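Local coordinates for cellulosomal-scaffolding protein A (Clostridium thermocellum, PDB 4B9F) that probably binds crystalline cellulose through its family 3a carbohydrate-binding module, tethering the cellulosome to its substrate, at residues Lys3-Asn8 / Lys23-Gly28; Ile18-Lys23 / Gly111-Asn116; Phe53-Ala58 / Gly69-Val74. All blocks are in the same frame, centred on the assembly; numbering follows the deposited sequence.

Contact 1 of 3, residues Lys3-Asn8 / Lys23-Gly28; sequences KVEFYN and KVTNTG
Glu-5 and Lys-23 face each other across two antiparallel strands and send their side chains out side by side in the same direction. Their torsions differ: Lys-23 sets CG anti to its backbone N (chi1 -177°) and bends at chi3, whereas Glu-5 has CG anti to the carbonyl carbon (chi1 -61°) and then runs extended. The chains meet near their tips, where Glu-5 OE2 lies 3.6 Å from Lys-23 CE. The charged ends stay farther apart, Glu-5 OE2 to Lys-23 NZ being 4.3 Å, so the attraction falls short of a salt bridge. Water 1 sits low between the side chains of this face, 2.7 Å from Glu-5 OE2, 2.7 Å from Thr-25 OG1 and within bonding distance of Lys-23 O, and probably shares its protons among more acceptors than it can serve at once. Lys-3 with Thr-25 and Glu-5 with Lys-23 are hydrogen-bonded pairs on the polar face, while the non-hydrogen-bonded pair between them, Val-4 with Val-24, turns into the core. This alternation of sides is that of an antiparallel ladder in a beta sandwich. In the core Val-4 CG2 approaches Val-24 CG2 to 4.3 Å, and the packing continues through Phe-6, whose ring meets Phe-22 edge-to-face. Four nearly straight backbone bonds fix the register, among them Glu-5 N to Lys-23 O at 2.9 Å. Val-24 CA also adds a CA-H...O contact of 3.3 Å to Lys-3 O. The second strand ends at Asn-26, whose OD1 accepts from Gly-28 N in an Asx turn, and Thr-27 lays its CG2 4.2 Å from Lys-3 CB. Asn-26 ND2, for its part, is held by Leu-101 O and Ser-30 O.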
ATOM      1  N   LYS A   3      -2.264 -10.216  -8.421  1.00 15.68           N
ATOM      2  CA  LYS A   3      -1.207  -9.409  -9.009  1.00 16.22           C
ATOM      3  C   LYS A   3      -1.204  -8.070  -8.286  1.00 12.92           C
ATOM      4  O   LYS A   3      -2.265  -7.514  -8.003  1.00 14.09           O
ATOM      5  CB  LYS A   3      -1.487  -9.183 -10.497  1.00 19.96           C
ATOM      6  CG  LYS A   3      -0.567  -8.169 -11.165  1.00 27.72           C
ATOM      7  CD  LYS A   3      -0.752  -8.131 -12.679  1.00 32.36           C
ATOM      8  CE  LYS A   3      -2.121  -7.600 -13.083  1.00 37.49           C
ATOM      9  NZ  LYS A   3      -2.214  -7.419 -14.562  1.00 41.52           N
ATOM     10  N   VAL A   4      -0.018  -7.552  -7.991  1.00 11.56           N
ATOM     11  CA  VAL A   4       0.098  -6.257  -7.336  1.00 10.51           C
ATOM     12  C   VAL A   4       0.900  -5.321  -8.225  1.00 10.75           C
ATOM     13  O   VAL A   4       1.977  -5.683  -8.701  1.00 13.51           O
ATOM     14  CB  VAL A   4       0.781  -6.368  -5.959  1.00 11.83           C
ATOM     15  CG1 VAL A   4       0.940  -4.984  -5.335  1.00 13.32           C
ATOM     16  CG2 VAL A   4      -0.009  -7.309  -5.044  1.00 13.29           C
ATOM     17  N   GLU A   5       0.349  -4.136  -8.474  1.00 10.10           N
ATOM     18  CA  GLU A   5       1.051  -3.091  -9.185  1.00 11.33           C
ATOM     19  C   GLU A   5       1.121  -1.892  -8.253  1.00  9.56           C
ATOM     20  O   GLU A   5       0.301  -1.750  -7.343  1.00  9.97           O
ATOM     21  CB  GLU A   5       0.301  -2.721 -10.453  1.00 12.85           C
ATOM     22  CG  GLU A   5       0.157  -3.857 -11.427  1.00 12.74           C
ATOM     23  CD  GLU A   5      -0.771  -3.480 -12.550  1.00 18.12           C
ATOM     24  OE1 GLU A   5      -0.298  -2.896 -13.544  1.00 25.78           O
ATOM     25  OE2 GLU A   5      -1.983  -3.744 -12.428  1.00 20.16           O
ATOM     26  N   PHE A   6       2.099  -1.031  -8.488  1.00  9.76           N
ATOM     27  CA  PHE A   6       2.449  -0.032  -7.504  1.00  9.87           C
ATOM     28  C   PHE A   6       3.196   1.139  -8.131  1.00  9.71           C
ATOM     29  O   PHE A   6       3.916   0.963  -9.110  1.00 10.86           O
ATOM     30  CB  PHE A   6       3.358  -0.668  -6.441  1.00 10.43           C
ATOM     31  CG  PHE A   6       3.764   0.304  -5.395  1.00  9.98           C
ATOM     32  CD1 PHE A   6       2.899   0.592  -4.358  1.00 10.05           C
ATOM     33  CD2 PHE A   6       4.958   1.011  -5.496  1.00  9.45           C
ATOM     34  CE1 PHE A   6       3.211   1.553  -3.431  1.00 10.23           C
ATOM     35  CE2 PHE A   6       5.287   1.977  -4.568  1.00 10.18           C
ATOM     36  CZ  PHE A   6       4.407   2.256  -3.535  1.00 11.00           C
ATOM     37  N   TYR A   7       3.027   2.328  -7.556  1.00  9.61           N
ATOM     38  CA  TYR A   7       3.987   3.418  -7.749  1.00  9.20           C
ATOM     39  C   TYR A   7       3.789   4.471  -6.669  1.00  8.89           C
ATOM     40  O   TYR A   7       2.746   4.498  -6.002  1.00  9.86           O
ATOM     41  CB  TYR A   7       3.902   4.055  -9.149  1.00 10.21           C
ATOM     42  CG  TYR A   7       2.687   4.931  -9.414  1.00 11.67           C
ATOM     43  CD1 TYR A   7       1.404   4.395  -9.432  1.00 12.38           C
ATOM     44  CD2 TYR A   7       2.835   6.287  -9.709  1.00 13.61           C
ATOM     45  CE1 TYR A   7       0.287   5.199  -9.704  1.00 15.71           C
ATOM     46  CE2 TYR A   7       1.733   7.092  -9.976  1.00 16.42           C
ATOM     47  CZ  TYR A   7       0.464   6.548  -9.974  1.00 17.24           C
ATOM     48  OH  TYR A   7      -0.624   7.356 -10.252  1.00 21.33           O
ATOM     49  N   ASN A   8       4.798   5.321  -6.486  1.00  9.31           N
ATOM     50  CA  ASN A   8       4.682   6.507  -5.627  1.00  9.17           C
ATOM     51  C   ASN A   8       4.292   7.690  -6.484  1.00 10.02           C
ATOM     52  O   ASN A   8       4.956   7.979  -7.480  1.00 11.20           O
ATOM     53  CB  ASN A   8       6.010   6.805  -4.940  1.00 10.11           C
ATOM     54  CG  ASN A   8       6.340   5.795  -3.871  1.00  9.81           C
ATOM     55  OD1 ASN A   8       6.880   4.727  -4.162  1.00 10.20           O
ATOM     56  ND2 ASN A   8       5.984   6.103  -2.631  1.00 10.06           N
ATOM     57  N   LYS A  23      -2.454  -1.139  -6.733  1.00  9.24           N
ATOM     58  CA  LYS A  23      -3.572  -1.729  -7.466  1.00  9.63           C
ATOM     59  C   LYS A  23      -3.433  -3.236  -7.400  1.00 10.07           C
ATOM     60  O   LYS A  23      -2.429  -3.790  -7.857  1.00 12.23           O
ATOM     61  CB  LYS A  23      -3.616  -1.260  -8.923  1.00 11.69           C
ATOM     62  CG  LYS A  23      -4.822  -1.809  -9.694  1.00 14.40           C
ATOM     63  CD  LYS A  23      -5.175  -0.967 -10.913  1.00 20.64           C
ATOM     64  CE  LYS A  23      -4.028  -0.871 -11.885  1.00 20.81           C
ATOM     65  NZ  LYS A  23      -4.511  -0.316 -13.187  1.00 20.43           N
ATOM     66  N   VAL A  24      -4.431  -3.897  -6.829  1.00  9.47           N
ATOM     67  CA  VAL A  24      -4.364  -5.338  -6.616  1.00  9.66           C
ATOM     68  C   VAL A  24      -5.458  -6.002  -7.436  1.00  8.97           C
ATOM     69  O   VAL A  24      -6.636  -5.647  -7.316  1.00 10.56           O
ATOM     70  CB  VAL A  24      -4.564  -5.680  -5.122  1.00 11.05           C
ATOM     71  CG1 VAL A  24      -4.484  -7.194  -4.902  1.00 12.44           C
ATOM     72  CG2 VAL A  24      -3.551  -4.942  -4.260  1.00 13.01           C
ATOM     73  N   THR A  25      -5.073  -6.955  -8.281  1.00 10.49           N
ATOM     74  CA  THR A  25      -6.020  -7.608  -9.172  1.00 10.34           C
ATOM     75  C   THR A  25      -6.137  -9.086  -8.818  1.00 11.24           C
ATOM     76  O   THR A  25      -5.128  -9.764  -8.633  1.00 11.68           O
ATOM     77  CB  THR A  25      -5.571  -7.469 -10.644  1.00 13.08           C
ATOM     78  OG1 THR A  25      -5.435  -6.078 -10.972  1.00 13.41           O
ATOM     79  CG2 THR A  25      -6.580  -8.120 -11.578  1.00 14.17           C
ATOM     80  N   ASN A  26      -7.368  -9.584  -8.744  1.00 11.40           N
ATOM     81  CA  ASN A  26      -7.603 -11.007  -8.510  1.00 12.12           C
ATOM     82  C   ASN A  26      -7.535 -11.752  -9.832  1.00 14.34           C
ATOM     83  O   ASN A  26      -8.450 -11.656 -10.650  1.00 16.32           O
ATOM     84  CB  ASN A  26      -8.964 -11.232  -7.852  1.00 12.46           C
ATOM     85  CG  ASN A  26      -9.203 -12.686  -7.475  1.00 13.64           C
ATOM     86  OD1 ASN A  26      -8.437 -13.579  -7.853  1.00 15.15           O
ATOM     87  ND2 ASN A  26     -10.270 -12.932  -6.725  1.00 15.19           N
ATOM     88  N   THR A  27      -6.446 -12.486 -10.032  1.00 15.49           N
ATOM     89  CA  THR A  27      -6.216 -13.215 -11.276  1.00 20.95           C
ATOM     90  C   THR A  27      -6.569 -14.694 -11.134  1.00 20.49           C
ATOM     91  O   THR A  27      -6.321 -15.490 -12.042  1.00 22.20           O
ATOM     92  CB  THR A  27      -4.754 -13.078 -11.740  1.00 24.82           C
ATOM     93  OG1 THR A  27      -3.878 -13.485 -10.683  1.00 29.55           O
ATOM     94  CG2 THR A  27      -4.440 -11.631 -12.112  1.00 26.03           C
ATOM     95  N   GLY A  28      -7.157 -15.055  -9.997  1.00 20.39           N
ATOM     96  CA  GLY A  28      -7.522 -16.435  -9.728  1.00 20.42           C
ATOM     97  C   GLY A  28      -8.963 -16.746 -10.084  1.00 21.16           C
ATOM     98  O   GLY A  28      -9.640 -15.951 -10.733  1.00 24.99           O
TER
HETATM   99  O   HOH W   1      -2.974  -5.226 -10.345  1.00 14.54           O

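Contact 2 of 3, residues Ile18-Lys23 / Gly111-Asn116; sequences INPQFK and GRFAKN
Gln-21 NE2, which approaches Gly-111 O across the strands, is gripped by two acceptors: Asn-19 O at 3.1 Å from Gln-21 NE2, and water 2 at 2.9 Å from the same nitrogen. The bend of the Gln-21 chain at chi2 (-74°) folds the amide back over its own strand. Asn-19 O lies in the amide plane, yet the N-H comes down on that carbonyl from above its plane, off the lone pairs. Water 2 then donates to Gly-111 O at 2.8 Å. On the other side of the strands the contact is apolar. Ile-18 lies alongside Phe-113 and sets CB over one face of its ring, offset toward the rim, a CH-pi contact with Ile-18 CB 3.8 Å from the Phe-113 centroid; CG2 and CD1 reach past the rim, on the same side, to CZ and its neighbours CE2 and CE1. Tyr-43 and Phe-78 also meet this ring, which belongs to the core of the sandwich. Ile-18 and Phe-113 exchange two backbone bonds, and Gly-111 N donates to Pro-20 O at 2.9 Å. Arg-112, on the polar side, runs beside Asn-19 but directs its guanidinium away to a salt bridge with Asp-56, both probably part of the flat strip that meets cellulose in this family. Pro-20 lacks an N-H to bond Gly-111 O; that oxygen accepts from water 2 instead, so the water probably stands in for the absent donor.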
ATOM      1  N   ILE A  18       4.273  10.814   2.135  1.00  9.56           N
ATOM      2  CA  ILE A  18       4.555   9.674   1.267  1.00  9.27           C
ATOM      3  C   ILE A  18       3.218   9.151   0.739  1.00  9.67           C
ATOM      4  O   ILE A  18       2.242   9.059   1.482  1.00  9.39           O
ATOM      5  CB  ILE A  18       5.368   8.598   2.012  1.00  9.95           C
ATOM      6  CG1 ILE A  18       6.760   9.169   2.322  1.00 12.37           C
ATOM      7  CG2 ILE A  18       5.517   7.328   1.164  1.00  9.82           C
ATOM      8  CD1 ILE A  18       7.631   8.315   3.226  1.00 13.91           C
ATOM      9  N   ASN A  19       3.171   8.839  -0.554  1.00  9.32           N
ATOM     10  CA  ASN A  19       1.911   8.560  -1.235  1.00  9.34           C
ATOM     11  C   ASN A  19       1.963   7.266  -2.028  1.00  9.36           C
ATOM     12  O   ASN A  19       2.077   7.277  -3.256  1.00 10.70           O
ATOM     13  CB  ASN A  19       1.539   9.721  -2.162  1.00 11.93           C
ATOM     14  CG  ASN A  19       1.311  11.010  -1.409  1.00 15.08           C
ATOM     15  OD1 ASN A  19       2.258  11.679  -0.988  1.00 19.62           O
ATOM     16  ND2 ASN A  19       0.050  11.356  -1.212  1.00 18.90           N
ATOM     17  N   PRO A  20       1.888   6.131  -1.327  1.00  9.53           N
ATOM     18  CA  PRO A  20       1.926   4.831  -2.001  1.00 10.41           C
ATOM     19  C   PRO A  20       0.621   4.582  -2.754  1.00 10.06           C
ATOM     20  O   PRO A  20      -0.459   4.708  -2.170  1.00 11.23           O
ATOM     21  CB  PRO A  20       2.102   3.837  -0.842  1.00 11.96           C
ATOM     22  CG  PRO A  20       1.573   4.555   0.350  1.00 15.38           C
ATOM     23  CD  PRO A  20       1.754   6.020   0.134  1.00 11.13           C
ATOM     24  N   GLN A  21       0.724   4.229  -4.033  1.00  9.24           N
ATOM     25  CA  GLN A  21      -0.447   3.877  -4.841  1.00 10.08           C
ATOM     26  C   GLN A  21      -0.397   2.387  -5.150  1.00  8.71           C
ATOM     27  O   GLN A  21       0.566   1.919  -5.757  1.00  9.75           O
ATOM     28  CB  GLN A  21      -0.455   4.653  -6.164  1.00 11.23           C
ATOM     29  CG  GLN A  21      -0.066   6.116  -6.046  1.00 12.24           C
ATOM     30  CD  GLN A  21      -1.150   6.967  -5.435  1.00 15.16           C
ATOM     31  OE1 GLN A  21      -2.271   7.032  -5.950  1.00 17.05           O
ATOM     32  NE2 GLN A  21      -0.818   7.647  -4.342  1.00 16.27           N
ATOM     33  N   PHE A  22      -1.417   1.641  -4.726  1.00  8.89           N
ATOM     34  CA  PHE A  22      -1.480   0.205  -4.973  1.00  9.16           C
ATOM     35  C   PHE A  22      -2.644  -0.136  -5.882  1.00  8.61           C
ATOM     36  O   PHE A  22      -3.725   0.462  -5.776  1.00  9.25           O
ATOM     37  CB  PHE A  22      -1.719  -0.563  -3.668  1.00  9.51           C
ATOM     38  CG  PHE A  22      -0.500  -0.759  -2.805  1.00  9.69           C
ATOM     39  CD1 PHE A  22      -0.161   0.169  -1.837  1.00 10.71           C
ATOM     40  CD2 PHE A  22       0.266  -1.919  -2.917  1.00  9.77           C
ATOM     41  CE1 PHE A  22       0.943  -0.030  -1.012  1.00 11.33           C
ATOM     42  CE2 PHE A  22       1.360  -2.121  -2.103  1.00 11.06           C
ATOM     43  CZ  PHE A  22       1.699  -1.180  -1.148  1.00 11.12           C
ATOM     44  N   LYS A  23      -2.454  -1.139  -6.733  1.00  9.24           N
ATOM     45  CA  LYS A  23      -3.572  -1.729  -7.466  1.00  9.63           C
ATOM     46  C   LYS A  23      -3.433  -3.236  -7.400  1.00 10.07           C
ATOM     47  O   LYS A  23      -2.429  -3.790  -7.857  1.00 12.23           O
ATOM     48  CB  LYS A  23      -3.616  -1.260  -8.923  1.00 11.69           C
ATOM     49  CG  LYS A  23      -4.822  -1.809  -9.694  1.00 14.40           C
ATOM     50  CD  LYS A  23      -5.175  -0.967 -10.913  1.00 20.64           C
ATOM     51  CE  LYS A  23      -4.028  -0.871 -11.885  1.00 20.81           C
ATOM     52  NZ  LYS A  23      -4.511  -0.316 -13.187  1.00 20.43           N
ATOM     53  N   GLY A 111      -2.935   5.870  -1.229  1.00 10.07           N
ATOM     54  CA  GLY A 111      -2.613   6.063   0.172  1.00 10.88           C
ATOM     55  C   GLY A 111      -1.771   7.290   0.427  1.00  9.87           C
ATOM     56  O   GLY A 111      -1.131   7.813  -0.481  1.00 10.62           O
ATOM     57  N   ARG A 112      -1.757   7.744   1.675  1.00  9.37           N
ATOM     58  CA  ARG A 112      -0.985   8.917   2.033  1.00  9.76           C
ATOM     59  C   ARG A 112      -0.640   8.841   3.507  1.00  8.41           C
ATOM     60  O   ARG A 112      -1.484   8.472   4.332  1.00  9.70           O
ATOM     61  CB  ARG A 112      -1.801  10.183   1.758  1.00 10.81           C
ATOM     62  CG  ARG A 112      -1.058  11.476   2.032  1.00 12.97           C
ATOM     63  CD  ARG A 112      -1.788  12.648   1.392  1.00 14.95           C
ATOM     64  NE  ARG A 112      -3.162  12.728   1.859  1.00 16.31           N
ATOM     65  CZ  ARG A 112      -3.529  13.324   2.992  1.00 15.87           C
ATOM     66  NH1 ARG A 112      -2.618  13.913   3.760  1.00 15.59           N
ATOM     67  NH2 ARG A 112      -4.809  13.334   3.360  1.00 17.76           N
ATOM     68  N   PHE A 113       0.592   9.188   3.853  1.00  8.05           N
ATOM     69  CA  PHE A 113       0.936   9.265   5.272  1.00  8.27           C
ATOM     70  C   PHE A 113       1.942  10.363   5.568  1.00  8.22           C
ATOM     71  O   PHE A 113       2.687  10.802   4.684  1.00  9.60           O
ATOM     72  CB  PHE A 113       1.323   7.902   5.873  1.00  8.72           C
ATOM     73  CG  PHE A 113       2.595   7.300   5.341  1.00  8.72           C
ATOM     74  CD1 PHE A 113       3.813   7.583   5.946  1.00  9.83           C
ATOM     75  CD2 PHE A 113       2.570   6.375   4.302  1.00  9.11           C
ATOM     76  CE1 PHE A 113       4.987   6.972   5.517  1.00 10.64           C
ATOM     77  CE2 PHE A 113       3.741   5.772   3.862  1.00 10.45           C
ATOM     78  CZ  PHE A 113       4.949   6.076   4.466  1.00 11.10           C
ATOM     79  N   ALA A 114       1.943  10.808   6.820  1.00  8.49           N
ATOM     80  CA  ALA A 114       2.811  11.885   7.250  1.00  8.65           C
ATOM     81  C   ALA A 114       3.120  11.737   8.722  1.00  8.55           C
ATOM     82  O   ALA A 114       2.394  11.062   9.464  1.00 11.13           O
ATOM     83  CB  ALA A 114       2.129  13.222   7.018  1.00 10.13           C
ATOM     84  N   LYS A 115       4.192  12.389   9.145  1.00  9.32           N
ATOM     85  CA  LYS A 115       4.488  12.512  10.564  1.00 10.09           C
ATOM     86  C   LYS A 115       3.548  13.546  11.170  1.00 10.90           C
ATOM     87  O   LYS A 115       3.138  14.495  10.495  1.00 11.30           O
ATOM     88  CB  LYS A 115       5.935  12.932  10.767  1.00 11.39           C
ATOM     89  CG  LYS A 115       6.917  11.864  10.316  1.00 13.12           C
ATOM     90  CD  LYS A 115       8.325  12.397  10.303  1.00 15.64           C
ATOM     91  CE  LYS A 115       9.295  11.300   9.969  1.00 17.32           C
ATOM     92  NZ  LYS A 115      10.710  11.752   9.932  1.00 16.35           N
ATOM     93  N   ASN A 116       3.200  13.372  12.437  1.00 12.97           N
ATOM     94  CA  ASN A 116       2.202  14.256  13.022  1.00 14.03           C
ATOM     95  C   ASN A 116       2.685  15.701  13.158  1.00 14.46           C
ATOM     96  O   ASN A 116       1.872  16.619  13.280  1.00 16.46           O
ATOM     97  CB  ASN A 116       1.666  13.678  14.337  1.00 15.81           C
ATOM     98  CG  ASN A 116       0.828  12.406  14.122  1.00 17.09           C
ATOM     99  OD1 ASN A 116       0.668  11.936  12.988  1.00 19.72           O
ATOM    100  ND2 ASN A 116       0.313  11.835  15.209  1.00 18.64           N
TER
HETATM  101  O   HOH W   2      -2.182   9.486  -2.499  1.00 17.17           O

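Contact 3 of 3, residues Phe53-Ala58 / Gly69-Val74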
ATOM      1  N   PHE A  53      -1.926   7.638   8.719  1.00  7.98           N
ATOM      2  CA  PHE A  53      -2.289   7.246   7.357  1.00  8.43           C
ATOM      3  C   PHE A  53      -3.711   7.658   7.021  1.00  7.91           C
ATOM      4  O   PHE A  53      -4.629   7.507   7.838  1.00  8.49           O
ATOM      5  CB  PHE A  53      -2.190   5.710   7.220  1.00  8.69           C
ATOM      6  CG  PHE A  53      -2.814   5.169   5.947  1.00  8.30           C
ATOM      7  CD1 PHE A  53      -2.065   5.064   4.786  1.00  8.91           C
ATOM      8  CD2 PHE A  53      -4.153   4.784   5.906  1.00  8.80           C
ATOM      9  CE1 PHE A  53      -2.633   4.586   3.614  1.00  9.50           C
ATOM     10  CE2 PHE A  53      -4.732   4.304   4.737  1.00  9.23           C
ATOM     11  CZ  PHE A  53      -3.967   4.208   3.588  1.00  9.70           C
ATOM     12  N   TRP A  54      -3.912   8.154   5.808  1.00  7.80           N
ATOM     13  CA  TRP A  54      -5.255   8.344   5.285  1.00  8.66           C
ATOM     14  C   TRP A  54      -5.286   7.823   3.864  1.00  8.53           C
ATOM     15  O   TRP A  54      -4.302   7.933   3.140  1.00 11.21           O
ATOM     16  CB  TRP A  54      -5.649   9.825   5.277  1.00  9.61           C
ATOM     17  CG  TRP A  54      -5.360  10.542   6.565  1.00  9.76           C
ATOM     18  CD1 TRP A  54      -6.172  10.644   7.670  1.00 10.30           C
ATOM     19  CD2 TRP A  54      -4.175  11.281   6.872  1.00 10.08           C
ATOM     20  NE1 TRP A  54      -5.548  11.393   8.647  1.00  9.63           N
ATOM     21  CE2 TRP A  54      -4.325  11.801   8.176  1.00 10.13           C
ATOM     22  CE3 TRP A  54      -2.994  11.548   6.169  1.00 10.17           C
ATOM     23  CZ2 TRP A  54      -3.334  12.579   8.787  1.00 10.94           C
ATOM     24  CZ3 TRP A  54      -2.014  12.308   6.776  1.00 11.92           C
ATOM     25  CH2 TRP A  54      -2.190  12.819   8.073  1.00 11.50           C
ATOM     26  N   CYS A  55      -6.408   7.256   3.448  1.00  9.88           N
ATOM     27  CA  CYS A  55      -6.571   6.935   2.037  1.00 10.33           C
ATOM     28  C   CYS A  55      -7.283   8.089   1.324  1.00 10.18           C
ATOM     29  O   CYS A  55      -8.376   8.473   1.730  1.00 12.71           O
ATOM     30  CB  CYS A  55      -7.366   5.643   1.886  1.00 11.86           C
ATOM     31  SG  CYS A  55      -7.555   5.112   0.188  1.00 12.44           S
ATOM     32  N   ASP A  56      -6.662   8.637   0.275  1.00 11.02           N
ATOM     33  CA  ASP A  56      -7.276   9.713  -0.526  1.00 12.68           C
ATOM     34  C   ASP A  56      -8.475   9.189  -1.315  1.00 10.57           C
ATOM     35  O   ASP A  56      -9.468   9.891  -1.539  1.00 13.09           O
ATOM     36  CB  ASP A  56      -6.299  10.266  -1.574  1.00 15.91           C
ATOM     37  CG  ASP A  56      -5.158  11.066  -0.987  1.00 18.24           C
ATOM     38  OD1 ASP A  56      -5.243  11.497   0.183  1.00 17.09           O
ATOM     39  OD2 ASP A  56      -4.179  11.302  -1.747  1.00 19.88           O
ATOM     40  N   HIS A  57      -8.356   7.957  -1.792  1.00  9.76           N
ATOM     41  CA  HIS A  57      -9.336   7.389  -2.701  1.00 10.29           C
ATOM     42  C   HIS A  57      -9.062   5.903  -2.831  1.00  9.43           C
ATOM     43  O   HIS A  57      -7.925   5.500  -3.050  1.00 10.04           O
ATOM     44  CB  HIS A  57      -9.210   8.033  -4.085  1.00 11.88           C
ATOM     45  CG  HIS A  57     -10.070   7.388  -5.121  1.00 13.33           C
ATOM     46  ND1 HIS A  57     -11.438   7.307  -4.997  1.00 14.63           N
ATOM     47  CD2 HIS A  57      -9.758   6.776  -6.286  1.00 13.98           C
ATOM     48  CE1 HIS A  57     -11.937   6.684  -6.050  1.00 15.68           C
ATOM     49  NE2 HIS A  57     -10.938   6.354  -6.851  1.00 16.61           N
ATOM     50  N   ALA A  58     -10.099   5.088  -2.701  1.00  8.92           N
ATOM     51  CA  ALA A  58      -9.983   3.667  -3.021  1.00  9.20           C
ATOM     52  C   ALA A  58     -11.287   3.187  -3.609  1.00  8.07           C
ATOM     53  O   ALA A  58     -12.365   3.635  -3.209  1.00 10.07           O
ATOM     54  CB  ALA A  58      -9.627   2.851  -1.784  1.00 10.06           C
ATOM     55  N   GLY A  69     -16.940   2.583  -4.433  1.00 12.07           N
ATOM     56  CA  GLY A  69     -16.036   3.381  -3.629  1.00 12.27           C
ATOM     57  C   GLY A  69     -15.911   2.814  -2.227  1.00 11.32           C
ATOM     58  O   GLY A  69     -16.926   2.546  -1.577  1.00 13.73           O
ATOM     59  N   ILE A  70     -14.677   2.624  -1.766  1.00 10.17           N
ATOM     60  CA  ILE A  70     -14.427   2.015  -0.460  1.00 10.03           C
ATOM     61  C   ILE A  70     -13.375   2.781   0.343  1.00 10.29           C
ATOM     62  O   ILE A  70     -12.726   2.224   1.221  1.00 10.36           O
ATOM     63  CB  ILE A  70     -13.996   0.528  -0.586  1.00 11.30           C
ATOM     64  CG1 ILE A  70     -12.675   0.388  -1.350  1.00 11.09           C
ATOM     65  CG2 ILE A  70     -15.097  -0.302  -1.236  1.00 13.00           C
ATOM     66  CD1 ILE A  70     -11.845  -0.772  -0.866  1.00 12.66           C
ATOM     67  N   THR A  71     -13.220   4.065   0.051  1.00 10.70           N
ATOM     68  CA  THR A  71     -12.151   4.859   0.646  1.00 10.48           C
ATOM     69  C   THR A  71     -12.056   4.752   2.167  1.00 10.92           C
ATOM     70  O   THR A  71     -10.967   4.559   2.720  1.00 12.50           O
ATOM     71  CB  THR A  71     -12.268   6.333   0.232  1.00 10.26           C
ATOM     72  OG1 THR A  71     -12.272   6.397  -1.196  1.00 10.99           O
ATOM     73  CG2 THR A  71     -11.094   7.139   0.759  1.00 11.78           C
ATOM     74  N   SER A  72     -13.199   4.856   2.832  0.50 11.21           N
ATOM     75  CA  SER A  72     -13.235   4.840   4.291  0.50 13.47           C
ATOM     76  C   SER A  72     -13.128   3.440   4.900  0.50 13.08           C
ATOM     77  O   SER A  72     -13.194   3.280   6.122  0.50 16.45           O
ATOM     78  CB  SER A  72     -14.484   5.563   4.800  0.50 16.31           C
ATOM     79  OG  SER A  72     -14.481   6.908   4.362  0.50 17.52           O
ATOM     80  N   ASN A  73     -12.952   2.435   4.047  1.00 11.40           N
ATOM     81  CA  ASN A  73     -12.722   1.065   4.511  1.00 11.03           C
ATOM     82  C   ASN A  73     -11.240   0.699   4.559  1.00  9.94           C
ATOM     83  O   ASN A  73     -10.875  -0.403   4.990  1.00 11.54           O
ATOM     84  CB  ASN A  73     -13.434   0.046   3.624  1.00 13.41           C
ATOM     85  CG  ASN A  73     -14.931   0.191   3.648  1.00 15.44           C
ATOM     86  OD1 ASN A  73     -15.496   0.872   4.511  1.00 19.65           O
ATOM     87  ND2 ASN A  73     -15.591  -0.460   2.696  1.00 18.90           N
ATOM     88  N   VAL A  74     -10.394   1.614   4.097  1.00  9.25           N
ATOM     89  CA  VAL A  74      -8.962   1.355   4.003  1.00  9.26           C
ATOM     90  C   VAL A  74      -8.228   1.899   5.228  1.00  9.70           C
ATOM     91  O   VAL A  74      -8.217   3.108   5.485  1.00 11.52           O
ATOM     92  CB  VAL A  74      -8.376   1.967   2.717  1.00  8.92           C
ATOM     93  CG1 VAL A  74      -6.887   1.662   2.612  1.00 10.24           C
ATOM     94  CG2 VAL A  74      -9.118   1.437   1.498  1.00 11.02           C
TER
HETATM   95  O   HOH W   3      -9.042   5.550   4.572  1.00 11.27           O
HETATM   96  O   HOH W   4     -12.992   8.367  -3.009  1.00 20.68           O
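Thr-71 sets OG1 anti to its carbonyl carbon (chi1 -56°) and CG2 anti to its backbone N, and this splits its two branches between different partners on the strand opposite. OG1 accepts from Ala-58 N at 2.9 Å, while CG2 packs against Cys-55 O, 3.2 Å away. Val-74 does the same with methyls: with CG1 anti to its backbone N (chi1 -179°), that branch reaches the ring tip of Phe-53, 4.0 Å from CZ, and CG2 meets Ala-58 CB at 3.6 Å. Its CB rests against the CB of Cys-55. The segment 69-74, with a 3-10 turn at 71-73, carries the chain from the outermost strand of one sheet, 67-69, to that of the other, 74-85, and so closes an edge of the beta sandwich. Strand 51-61 turns a corner at Asp-56 next to this segment, and the turn grips the chain on both sides of that corner; Asp-56 and His-57 probably belong to the family's flat cellulose-binding strip. Phe-53 and Val-74 both extend inward to Ile-94 of the second sheet. Past the corner, Ile-70 N donates to Ala-58 O at 2.9 Å, from above the carbonyl plane. Two waters bridge the rest. Water 3 donates to Thr-71 O and Val-74 O and takes a weak bond from Cys-55 N, whereas water 4, in the plane of the His-57 ring, links ND1 to Thr-71 OG1 at 2.8 Å from the hydroxyl.

Overall arrangement
All three contacts reach one antiparallel sheet, in which strands 2-8, 20-26, 106-115 and 51-61 lie in succession. Contacts 1 and 2, centres 16 Å apart, share Lys-23 and use successive lengths of strand 20-26; Tyr-7 O and Gln-21 N, 2.8 Å apart, probably join them by a hydrogen bond. Contacts 2 and 3, centres 11 Å apart, meet through the Arg-112 NE to Asp-56 OD1 salt bridge (2.9 Å), which probably lies, with His-57, in the cellulose-binding strip. Contacts 1 and 3 do not touch, their nearest atoms being about 9 Å apart. The Ile-18 side chain of contact 2 is about 6 Å from the calcium ion, bound by Thr-44, Asp-46, Thr-122, Asn-125 and Asp-126.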